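Local coordinates for chitinase (Paenibacillus sp. FPU-7, PDB 5GZT), which probably hydrolyses internal beta-1,4 linkages between N-acetylglucosamine units of chitin, using two family 18 glycoside hydrolase domains, at residues B[654-662]-B[1101-1109]; B[912-923]-B[952-963]. All coordinates share one frame; numbering follows the deposited sequence. Where two conformers were deposited one is given.

Contact 1: residues B[654-662]-B[1101-1109]; sequences TSVYAGTVT and EYAKNQGLR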
loop_
_atom_site.group_PDB
_atom_site.type_symbol
_atom_site.label_atom_id
_atom_site.label_comp_id
_atom_site.label_asym_id
_atom_site.label_seq_id
_atom_site.Cartn_x
_atom_site.Cartn_y
_atom_site.Cartn_z
ATOM N N THR B 654 10.424 -23.351 1.815
ATOM C CA THR B 654 10.955 -23.704 3.118
ATOM C C THR B 654 12.281 -23.109 3.535
ATOM O O THR B 654 13.016 -22.600 2.694
ATOM C CB THR B 654 11.096 -25.226 3.180
ATOM O OG1 THR B 654 12.092 -25.673 2.243
ATOM C CG2 THR B 654 9.804 -25.894 2.930
ATOM N N SER B 655 12.536 -23.128 4.867
ATOM C CA SER B 655 13.806 -22.811 5.457
ATOM C C SER B 655 14.114 -23.954 6.421
ATOM O O SER B 655 13.355 -24.894 6.537
ATOM C CB SER B 655 13.881 -21.398 6.091
ATOM O OG SER B 655 13.043 -21.362 7.234
ATOM N N VAL B 656 15.276 -23.950 7.060
ATOM C CA VAL B 656 15.561 -24.988 7.995
ATOM C C VAL B 656 15.809 -24.373 9.394
ATOM O O VAL B 656 16.472 -23.360 9.552
ATOM C CB VAL B 656 16.862 -25.700 7.547
ATOM C CG1 VAL B 656 17.266 -26.744 8.612
ATOM C CG2 VAL B 656 16.646 -26.371 6.212
ATOM N N TYR B 657 15.315 -25.029 10.431
ATOM C CA TYR B 657 15.549 -24.563 11.769
ATOM C C TYR B 657 16.404 -25.618 12.503
ATOM O O TYR B 657 17.293 -25.269 13.271
ATOM C CB TYR B 657 14.189 -24.472 12.479
ATOM C CG TYR B 657 14.310 -24.065 13.927
ATOM C CD1 TYR B 657 14.439 -22.739 14.289
ATOM C CD2 TYR B 657 14.223 -24.995 14.882
ATOM C CE1 TYR B 657 14.563 -22.355 15.629
ATOM C CE2 TYR B 657 14.390 -24.679 16.188
ATOM C CZ TYR B 657 14.533 -23.368 16.560
ATOM O OH TYR B 657 14.596 -23.205 17.932
ATOM N N ALA B 658 16.125 -26.881 12.269
ATOM C CA ALA B 658 16.901 -28.009 12.786
ATOM C C ALA B 658 17.198 -28.970 11.631
ATOM O O ALA B 658 16.312 -29.653 11.149
ATOM C CB ALA B 658 16.175 -28.750 13.893
ATOM N N GLY B 659 18.424 -28.968 11.150
ATOM C CA GLY B 659 18.750 -29.725 9.937
ATOM C C GLY B 659 19.788 -30.815 10.069
ATOM O O GLY B 659 20.210 -31.421 9.003
ATOM N N THR B 660 20.074 -31.214 11.312
ATOM C CA THR B 660 21.066 -32.280 11.556
ATOM C C THR B 660 20.579 -33.329 12.551
ATOM O O THR B 660 20.008 -33.011 13.592
ATOM C CB THR B 660 22.329 -31.710 12.149
ATOM O OG1 THR B 660 22.943 -30.789 11.271
ATOM C CG2 THR B 660 23.328 -32.834 12.389
ATOM N N VAL B 661 20.711 -34.582 12.168
ATOM C CA VAL B 661 20.640 -35.711 13.053
ATOM C C VAL B 661 21.967 -36.465 12.868
ATOM O O VAL B 661 22.351 -36.746 11.705
ATOM C CB VAL B 661 19.477 -36.609 12.774
ATOM C CG1 VAL B 661 19.527 -37.831 13.678
ATOM C CG2 VAL B 661 18.152 -35.859 12.963
ATOM N N THR B 662 22.691 -36.681 13.961
ATOM C CA THR B 662 24.047 -37.250 13.903
ATOM C C THR B 662 24.091 -38.721 14.405
ATOM O O THR B 662 23.580 -39.046 15.500
ATOM C CB THR B 662 24.962 -36.440 14.769
ATOM O OG1 THR B 662 24.911 -35.088 14.367
ATOM C CG2 THR B 662 26.429 -36.962 14.628
ATOM N N GLU B 1101 27.360 -22.564 14.984
ATOM C CA GLU B 1101 26.027 -22.905 15.353
ATOM C C GLU B 1101 25.124 -23.009 14.147
ATOM O O GLU B 1101 24.347 -23.925 14.091
ATOM C CB GLU B 1101 25.458 -21.851 16.332
ATOM C CG GLU B 1101 24.043 -22.181 16.794
ATOM C CD GLU B 1101 23.592 -21.260 17.920
ATOM O OE1 GLU B 1101 23.271 -21.740 18.999
ATOM O OE2 GLU B 1101 23.609 -20.085 17.694
ATOM N N TYR B 1102 25.246 -22.059 13.218
ATOM C CA TYR B 1102 24.565 -22.089 11.947
ATOM C C TYR B 1102 24.873 -23.391 11.215
ATOM O O TYR B 1102 23.983 -24.095 10.811
ATOM C CB TYR B 1102 24.934 -20.846 11.110
ATOM C CG TYR B 1102 24.079 -20.674 9.861
ATOM C CD1 TYR B 1102 22.823 -20.028 9.927
ATOM C CD2 TYR B 1102 24.463 -21.205 8.637
ATOM C CE1 TYR B 1102 22.047 -19.933 8.782
ATOM C CE2 TYR B 1102 23.709 -21.068 7.503
ATOM C CZ TYR B 1102 22.494 -20.443 7.570
ATOM O OH TYR B 1102 21.668 -20.397 6.465
ATOM N N ALA B 1103 26.159 -23.756 11.091
ATOM C CA ALA B 1103 26.557 -25.046 10.470
ATOM C C ALA B 1103 25.847 -26.253 11.070
ATOM O O ALA B 1103 25.297 -27.092 10.355
ATOM C CB ALA B 1103 28.049 -25.207 10.562
ATOM N N LYS B 1104 25.840 -26.345 12.379
ATOM C CA LYS B 1104 25.189 -27.460 13.079
ATOM C C LYS B 1104 23.682 -27.472 12.862
ATOM O O LYS B 1104 23.138 -28.523 12.545
ATOM C CB LYS B 1104 25.431 -27.361 14.572
ATOM C CG LYS B 1104 26.833 -27.766 14.982
ATOM C CD LYS B 1104 27.283 -27.089 16.243
ATOM C CE LYS B 1104 26.510 -27.574 17.421
ATOM N NZ LYS B 1104 26.944 -26.879 18.663
ATOM N N ASN B 1105 23.041 -26.305 12.972
ATOM C CA ASN B 1105 21.578 -26.230 12.892
ATOM C C ASN B 1105 21.074 -26.357 11.498
ATOM O O ASN B 1105 19.908 -26.706 11.321
ATOM C CB ASN B 1105 21.072 -24.883 13.440
ATOM C CG ASN B 1105 21.271 -24.773 14.967
ATOM O OD1 ASN B 1105 21.295 -25.760 15.650
ATOM N ND2 ASN B 1105 21.363 -23.570 15.470
ATOM N N GLN B 1106 21.905 -26.021 10.494
ATOM C CA GLN B 1106 21.464 -26.085 9.094
ATOM C C GLN B 1106 21.866 -27.367 8.393
ATOM O O GLN B 1106 21.507 -27.591 7.223
ATOM C CB GLN B 1106 22.058 -24.900 8.355
ATOM C CG GLN B 1106 21.549 -23.568 8.827
ATOM C CD GLN B 1106 20.104 -23.371 8.499
ATOM O OE1 GLN B 1106 19.655 -23.491 7.347
ATOM N NE2 GLN B 1106 19.377 -23.062 9.495
ATOM N N GLY B 1107 22.623 -28.231 9.072
ATOM C CA GLY B 1107 23.046 -29.486 8.433
ATOM C C GLY B 1107 24.174 -29.316 7.448
ATOM O O GLY B 1107 24.301 -30.100 6.514
ATOM N N LEU B 1108 24.996 -28.340 7.675
ATOM C CA LEU B 1108 26.160 -28.101 6.843
ATOM C C LEU B 1108 27.283 -29.122 7.118
ATOM O O LEU B 1108 27.291 -29.817 8.162
ATOM C CB LEU B 1108 26.678 -26.689 6.909
ATOM C CG LEU B 1108 25.667 -25.557 6.752
ATOM C CD1 LEU B 1108 26.399 -24.244 6.760
ATOM C CD2 LEU B 1108 24.796 -25.697 5.517
ATOM N N ARG B 1109 28.196 -29.248 6.146
ATOM C CA ARG B 1109 29.318 -30.178 6.351
ATOM C C ARG B 1109 30.216 -29.693 7.505
ATOM O O ARG B 1109 30.751 -30.516 8.216
ATOM C CB ARG B 1109 30.162 -30.402 5.111
ATOM C CG ARG B 1109 31.188 -31.514 5.232
ATOM C CD ARG B 1109 30.494 -32.838 5.253
ATOM N NE ARG B 1109 31.301 -33.972 5.704
ATOM C CZ ARG B 1109 31.496 -34.374 6.947
ATOM N NH1 ARG B 1109 31.014 -33.681 7.999
ATOM N NH2 ARG B 1109 32.192 -35.485 7.170
HETATM O O HOH W 1 17.465 -21.978 6.618
HETATM O O HOH W 2 26.054 -30.187 10.611
#
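Thr-660 sets OG1 beside its own backbone N and anti to the carbonyl carbon (chi1 -62°), while Gln-1106 bends at chi2 (-68°) to turn its amide back toward Val-656; these two torsions deliver the side-chain hydrogen bonds of the contact. They join a Schellman motif, which closes helix 1093-1106 of the C-terminal TIM barrel, to the start of the Ig-like domain. The last turn of a helix leaves carbonyls without amide partners within the helix, and residues 656-660 supply donors to two of them. Gly-659 N reaches Asn-1105 O at 2.7 Å, although the bond is bent and the donor stands above the carbonyl plane. The small hydroxyl of Thr-660 fits the neighbouring site, OG1 bonding Lys-1104 O at 2.6 Å nearly along that C=O and only 16° out of its plane. Gln-1106 gives the reverse bond, NE2 to Val-656 O at 2.9 Å, the donor again above the carbonyl plane. Its OE1 accepts from Arg-1006 and from a water that also takes the N-H of Val-656, so the amide's rotation is fixed from both ends; its CG lies over the centre of the Tyr-1102 ring. The branching of Val-656 lets CG1 reach Asn-1105 O while CB lies alongside the Gln-1106 amide. Two glycines allow the close backbone approach. Gly-1107 has the positive phi that ends the helix, and a CB there would clash with Gly-659 O; one on Gly-659 would run into Val-656 CG1. On the Ig-like side, Gly-659 and Val-661 pair with Thr-757 of strand 754-759, and Tyr-657 and Ala-658 form a classic beta bulge opposite Ile-675. A second water has three acceptors for its two protons, Thr-660 OG1, Ala-1103 O and Leu-1108 O, the last closest at 2.8 Å.

Contact 2: residues B[912-923]-B[952-963]; sequences KQNFTALLKLFR and SVELDKIHQYLD
Leu-919 and Ile-958 meet through their CD1 methyls, 3.9 Å apart, where helix 911-933 packs on the short helix and 3-10 turn of 955-961 within the family 18 barrel. Their branched chains fill a tight apolar seam that Phe-915 extends: Val-953 CG1 sits at its ring edge, and Leu-919 CD1 lies over one face. Threonine suits the seam's polar border, Thr-916 keeping its methyl beside Ile-958 while OG1 donates to Glu-954 OE1 at 2.6 Å, on the anti lone pair; Glu-954, the N-cap residue, also holds Lys-957 NZ through OE2. Tyr-961 is equally close-packed: Lys-920 CA stands over its ring centre, 3.6 Å from the centroid, a CH-pi contact, with Gln-960 CG on the opposite face. With the ring gone, an alanine here is likely to open a gap against the helix and leave Lys-920 and Gln-960 CG without their aromatic faces. The looser side relies on water: Gln-913 NE2 reaches Glu-954 OE2 through one, and another bridges the long Arg-923 NH2 to Asp-963 OD1 salt bridge (3.8 Å), whose stronger partners are Asp-927 and Tyr-936 OH respectively. Helix 868-884 lies on another flank of helix 911-933, strands 889-893 and 938-943 beneath.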
loop_
_atom_site.group_PDB
_atom_site.type_symbol
_atom_site.label_atom_id
_atom_site.label_comp_id
_atom_site.label_asym_id
_atom_site.label_seq_id
_atom_site.Cartn_x
_atom_site.Cartn_y
_atom_site.Cartn_z
ATOM N N LYS B 912 32.047 -21.783 -17.725
ATOM C CA LYS B 912 30.914 -22.281 -16.956
ATOM C C LYS B 912 30.699 -23.786 -17.124
ATOM O O LYS B 912 30.647 -24.523 -16.129
ATOM C CB LYS B 912 29.670 -21.519 -17.328
ATOM C CG LYS B 912 28.397 -22.026 -16.679
ATOM C CD LYS B 912 27.291 -20.955 -16.815
ATOM C CE LYS B 912 26.115 -21.459 -16.009
ATOM N NZ LYS B 912 24.998 -20.479 -15.857
ATOM N N GLN B 913 30.618 -24.254 -18.355
ATOM C CA GLN B 913 30.475 -25.658 -18.630
ATOM C C GLN B 913 31.783 -26.473 -18.479
ATOM O O GLN B 913 31.773 -27.708 -18.073
ATOM C CB GLN B 913 29.877 -25.903 -20.020
ATOM C CG GLN B 913 28.509 -25.247 -20.222
ATOM C CD GLN B 913 28.545 -23.691 -20.463
ATOM O OE1 GLN B 913 29.598 -23.063 -20.838
ATOM N NE2 GLN B 913 27.390 -23.043 -20.181
ATOM N N ASN B 914 32.879 -25.835 -18.816
ATOM C CA ASN B 914 34.162 -26.495 -18.754
ATOM C C ASN B 914 34.609 -26.758 -17.277
ATOM O O ASN B 914 35.365 -27.687 -17.044
ATOM C CB ASN B 914 35.200 -25.664 -19.432
ATOM C CG ASN B 914 35.004 -25.565 -20.963
ATOM O OD1 ASN B 914 34.277 -26.316 -21.557
ATOM N ND2 ASN B 914 35.697 -24.640 -21.572
ATOM N N PHE B 915 34.232 -25.881 -16.353
ATOM C CA PHE B 915 34.477 -26.111 -14.937
ATOM C C PHE B 915 33.812 -27.394 -14.482
ATOM O O PHE B 915 34.433 -28.219 -13.795
ATOM C CB PHE B 915 34.040 -24.905 -14.124
ATOM C CG PHE B 915 34.434 -24.945 -12.650
ATOM C CD1 PHE B 915 35.643 -25.458 -12.227
ATOM C CD2 PHE B 915 33.567 -24.429 -11.674
ATOM C CE1 PHE B 915 35.997 -25.430 -10.900
ATOM C CE2 PHE B 915 33.910 -24.450 -10.350
ATOM C CZ PHE B 915 35.140 -24.938 -9.959
ATOM N N THR B 916 32.595 -27.611 -14.949
ATOM C CA THR B 916 31.842 -28.825 -14.636
ATOM C C THR B 916 32.627 -30.023 -15.224
ATOM O O THR B 916 32.788 -31.092 -14.573
ATOM C CB THR B 916 30.448 -28.715 -15.241
ATOM O OG1 THR B 916 29.805 -27.580 -14.646
ATOM C CG2 THR B 916 29.652 -30.035 -15.059
ATOM N N ALA B 917 33.105 -29.895 -16.463
ATOM C CA ALA B 917 33.837 -31.041 -17.092
ATOM C C ALA B 917 35.167 -31.269 -16.412
ATOM O O ALA B 917 35.590 -32.432 -16.239
ATOM C CB ALA B 917 33.995 -30.814 -18.643
ATOM N N LEU B 918 35.778 -30.195 -15.936
ATOM C CA LEU B 918 37.036 -30.282 -15.181
ATOM C C LEU B 918 36.882 -31.063 -13.864
ATOM O O LEU B 918 37.642 -31.954 -13.572
ATOM C CB LEU B 918 37.612 -28.899 -14.941
ATOM C CG LEU B 918 38.984 -28.916 -14.279
ATOM C CD1 LEU B 918 40.078 -29.324 -15.224
ATOM C CD2 LEU B 918 39.327 -27.538 -13.796
ATOM N N LEU B 919 35.870 -30.710 -13.100
ATOM C CA LEU B 919 35.545 -31.381 -11.831
ATOM C C LEU B 919 35.158 -32.787 -12.067
ATOM O O LEU B 919 35.588 -33.695 -11.329
ATOM C CB LEU B 919 34.460 -30.609 -11.080
ATOM C CG LEU B 919 34.954 -29.259 -10.583
ATOM C CD1 LEU B 919 33.835 -28.422 -9.995
ATOM C CD2 LEU B 919 36.106 -29.381 -9.594
ATOM N N LYS B 920 34.352 -33.033 -13.108
ATOM C CA LYS B 920 33.954 -34.396 -13.411
ATOM C C LYS B 920 35.201 -35.265 -13.671
ATOM O O LYS B 920 35.297 -36.442 -13.238
ATOM C CB LYS B 920 33.046 -34.436 -14.654
ATOM C CG LYS B 920 32.675 -35.809 -15.127
ATOM C CD LYS B 920 31.861 -35.755 -16.423
ATOM C CE LYS B 920 31.360 -37.175 -16.684
ATOM N NZ LYS B 920 30.388 -36.962 -17.780
ATOM N N LEU B 921 36.129 -34.721 -14.441
ATOM C CA LEU B 921 37.353 -35.505 -14.812
ATOM C C LEU B 921 38.223 -35.677 -13.566
ATOM O O LEU B 921 38.762 -36.761 -13.311
ATOM C CB LEU B 921 38.125 -34.824 -15.923
ATOM C CG LEU B 921 39.388 -35.633 -16.290
ATOM C CD1 LEU B 921 38.940 -36.929 -16.941
ATOM C CD2 LEU B 921 40.159 -34.884 -17.355
ATOM N N PHE B 922 38.392 -34.628 -12.801
ATOM C CA PHE B 922 39.197 -34.738 -11.543
ATOM C C PHE B 922 38.616 -35.825 -10.601
ATOM O O PHE B 922 39.392 -36.653 -10.052
ATOM C CB PHE B 922 39.306 -33.432 -10.781
ATOM C CG PHE B 922 40.508 -32.569 -11.141
ATOM C CD1 PHE B 922 40.659 -32.010 -12.375
ATOM C CD2 PHE B 922 41.451 -32.294 -10.194
ATOM C CE1 PHE B 922 41.754 -31.263 -12.648
ATOM C CE2 PHE B 922 42.501 -31.513 -10.449
ATOM C CZ PHE B 922 42.685 -30.997 -11.671
ATOM N N ARG B 923 37.275 -35.880 -10.479
ATOM C CA ARG B 923 36.634 -36.915 -9.615
ATOM C C ARG B 923 36.833 -38.297 -10.167
ATOM O O ARG B 923 37.197 -39.213 -9.412
ATOM C CB ARG B 923 35.167 -36.652 -9.418
ATOM C CG ARG B 923 34.379 -37.607 -8.511
ATOM C CD ARG B 923 35.188 -38.547 -7.564
ATOM N NE ARG B 923 35.797 -37.976 -6.512
ATOM C CZ ARG B 923 36.711 -38.371 -5.639
ATOM N NH1 ARG B 923 37.496 -39.434 -5.540
ATOM N NH2 ARG B 923 36.872 -37.406 -4.702
ATOM N N SER B 952 27.828 -18.133 -12.892
ATOM C CA SER B 952 29.000 -18.427 -13.701
ATOM C C SER B 952 29.452 -19.888 -13.526
ATOM O O SER B 952 30.357 -20.306 -14.225
ATOM C CB SER B 952 30.136 -17.520 -13.301
ATOM O OG SER B 952 29.935 -16.185 -13.645
ATOM N N VAL B 953 28.758 -20.656 -12.661
ATOM C CA VAL B 953 29.110 -22.029 -12.301
ATOM C C VAL B 953 27.846 -22.866 -12.249
ATOM O O VAL B 953 26.818 -22.373 -11.913
ATOM C CB VAL B 953 29.820 -21.953 -10.967
ATOM C CG1 VAL B 953 29.981 -23.288 -10.341
ATOM C CG2 VAL B 953 31.184 -21.350 -11.182
ATOM N N GLU B 954 27.905 -24.119 -12.595
ATOM C CA GLU B 954 26.751 -24.978 -12.567
ATOM C C GLU B 954 26.655 -25.679 -11.206
ATOM O O GLU B 954 26.915 -26.857 -11.108
ATOM C CB GLU B 954 26.789 -25.979 -13.686
ATOM C CG GLU B 954 27.093 -25.303 -15.010
ATOM C CD GLU B 954 26.995 -26.251 -16.194
ATOM O OE1 GLU B 954 27.853 -27.186 -16.393
ATOM O OE2 GLU B 954 26.032 -26.064 -16.946
ATOM N N LEU B 955 26.249 -24.928 -10.180
ATOM C CA LEU B 955 26.188 -25.493 -8.849
ATOM C C LEU B 955 25.425 -26.774 -8.751
ATOM O O LEU B 955 25.910 -27.773 -8.102
ATOM C CB LEU B 955 25.699 -24.501 -7.796
ATOM C CG LEU B 955 26.547 -23.272 -7.580
ATOM C CD1 LEU B 955 25.848 -22.350 -6.609
ATOM C CD2 LEU B 955 27.969 -23.511 -7.121
ATOM N N ASP B 956 24.278 -26.834 -9.430
ATOM C CA ASP B 956 23.517 -28.088 -9.297
ATOM C C ASP B 956 24.159 -29.230 -10.061
ATOM O O ASP B 956 23.862 -30.378 -9.727
ATOM C CB ASP B 956 22.035 -27.918 -9.666
ATOM C CG ASP B 956 21.151 -28.972 -9.051
ATOM O OD1 ASP B 956 21.453 -29.690 -8.041
ATOM O OD2 ASP B 956 20.110 -29.140 -9.624
ATOM N N LYS B 957 25.106 -28.989 -11.006
ATOM C CA LYS B 957 25.677 -30.118 -11.711
ATOM C C LYS B 957 27.021 -30.520 -11.092
ATOM O O LYS B 957 27.488 -31.602 -11.419
ATOM C CB LYS B 957 25.930 -29.826 -13.208
ATOM C CG LYS B 957 24.640 -29.508 -14.014
ATOM C CD LYS B 957 24.972 -29.100 -15.430
ATOM C CE LYS B 957 23.733 -28.640 -16.194
ATOM N NZ LYS B 957 24.128 -28.198 -17.588
ATOM N N ILE B 958 27.623 -29.673 -10.268
ATOM C CA ILE B 958 28.984 -29.995 -9.823
ATOM C C ILE B 958 29.087 -30.674 -8.455
ATOM O O ILE B 958 30.099 -31.338 -8.187
ATOM C CB ILE B 958 29.907 -28.844 -9.899
ATOM C CG1 ILE B 958 29.515 -27.761 -8.965
ATOM C CG2 ILE B 958 30.021 -28.311 -11.339
ATOM C CD1 ILE B 958 30.530 -26.663 -8.974
ATOM N N HIS B 959 28.061 -30.485 -7.601
ATOM C CA HIS B 959 28.081 -31.004 -6.238
ATOM C C HIS B 959 28.283 -32.430 -6.138
ATOM O O HIS B 959 29.000 -32.872 -5.213
ATOM C CB HIS B 959 26.932 -30.505 -5.298
ATOM C CG HIS B 959 25.584 -30.956 -5.709
ATOM N ND1 HIS B 959 25.096 -32.212 -5.435
ATOM C CD2 HIS B 959 24.613 -30.307 -6.389
ATOM C CE1 HIS B 959 23.894 -32.341 -5.981
ATOM N NE2 HIS B 959 23.566 -31.170 -6.524
ATOM N N GLN B 960 27.798 -33.170 -7.119
ATOM C CA GLN B 960 28.014 -34.601 -7.143
ATOM C C GLN B 960 29.500 -35.061 -7.166
ATOM O O GLN B 960 29.741 -36.115 -6.734
ATOM C CB GLN B 960 27.356 -35.286 -8.373
ATOM C CG GLN B 960 27.918 -34.776 -9.697
ATOM C CD GLN B 960 27.120 -35.329 -10.938
ATOM O OE1 GLN B 960 26.524 -34.586 -11.695
ATOM N NE2 GLN B 960 27.113 -36.570 -11.082
ATOM N N TYR B 961 30.400 -34.261 -7.715
ATOM C CA TYR B 961 31.836 -34.604 -7.810
ATOM C C TYR B 961 32.625 -34.206 -6.558
ATOM O O TYR B 961 33.792 -34.523 -6.513
ATOM C CB TYR B 961 32.377 -33.808 -9.022
ATOM C CG TYR B 961 31.626 -34.152 -10.320
ATOM C CD1 TYR B 961 31.440 -35.464 -10.733
ATOM C CD2 TYR B 961 31.074 -33.154 -11.116
ATOM C CE1 TYR B 961 30.749 -35.778 -11.908
ATOM C CE2 TYR B 961 30.340 -33.461 -12.307
ATOM C CZ TYR B 961 30.204 -34.756 -12.678
ATOM O OH TYR B 961 29.519 -35.035 -13.845
ATOM N N LEU B 962 32.005 -33.404 -5.649
ATOM C CA LEU B 962 32.662 -32.711 -4.595
ATOM C C LEU B 962 32.380 -33.273 -3.226
ATOM O O LEU B 962 31.253 -33.665 -2.929
ATOM C CB LEU B 962 32.262 -31.230 -4.561
ATOM C CG LEU B 962 32.682 -30.503 -5.884
ATOM C CD1 LEU B 962 32.208 -29.073 -5.808
ATOM C CD2 LEU B 962 34.153 -30.550 -6.128
ATOM N N ASP B 963 33.378 -33.347 -2.354
ATOM C CA ASP B 963 33.118 -33.628 -0.971
ATOM C C ASP B 963 32.401 -32.452 -0.290
ATOM O O ASP B 963 31.556 -32.647 0.526
ATOM C CB ASP B 963 34.416 -33.979 -0.255
ATOM C CG ASP B 963 34.941 -35.313 -0.699
ATOM O OD1 ASP B 963 35.535 -35.373 -1.778
ATOM O OD2 ASP B 963 34.684 -36.323 -0.030
HETATM O O HOH W 3 30.357 -25.186 -13.508
HETATM O O HOH W 4 24.310 -21.479 -13.168
HETATM O O HOH W 5 25.421 -24.038 -18.770
HETATM O O HOH W 6 34.510 -35.812 -4.242
#

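How the contacts relate
Both contacts involve the second family 18 domain, with centres 24 Å apart and nearest atoms about 5 Å apart, without touching. Along the chain both segments of contact 2 fall between the two segments of contact 1: residues 654-662 come first, then 912-923 and 952-963, and finally 1101-1109. Contact 2 is internal to the barrel, joining helix 911-933 to the segment that leads into strand 964-967. Contact 1 joins the Ig-like domain to helix 1093-1106, which precedes strand 1110-1114. Strand 1015-1020 lies between strands 964-967 and 1110-1114 in the barrel wall. One contact therefore packs the barrel's outer layer, while the other is where that barrel meets the neighbouring Ig-like domain.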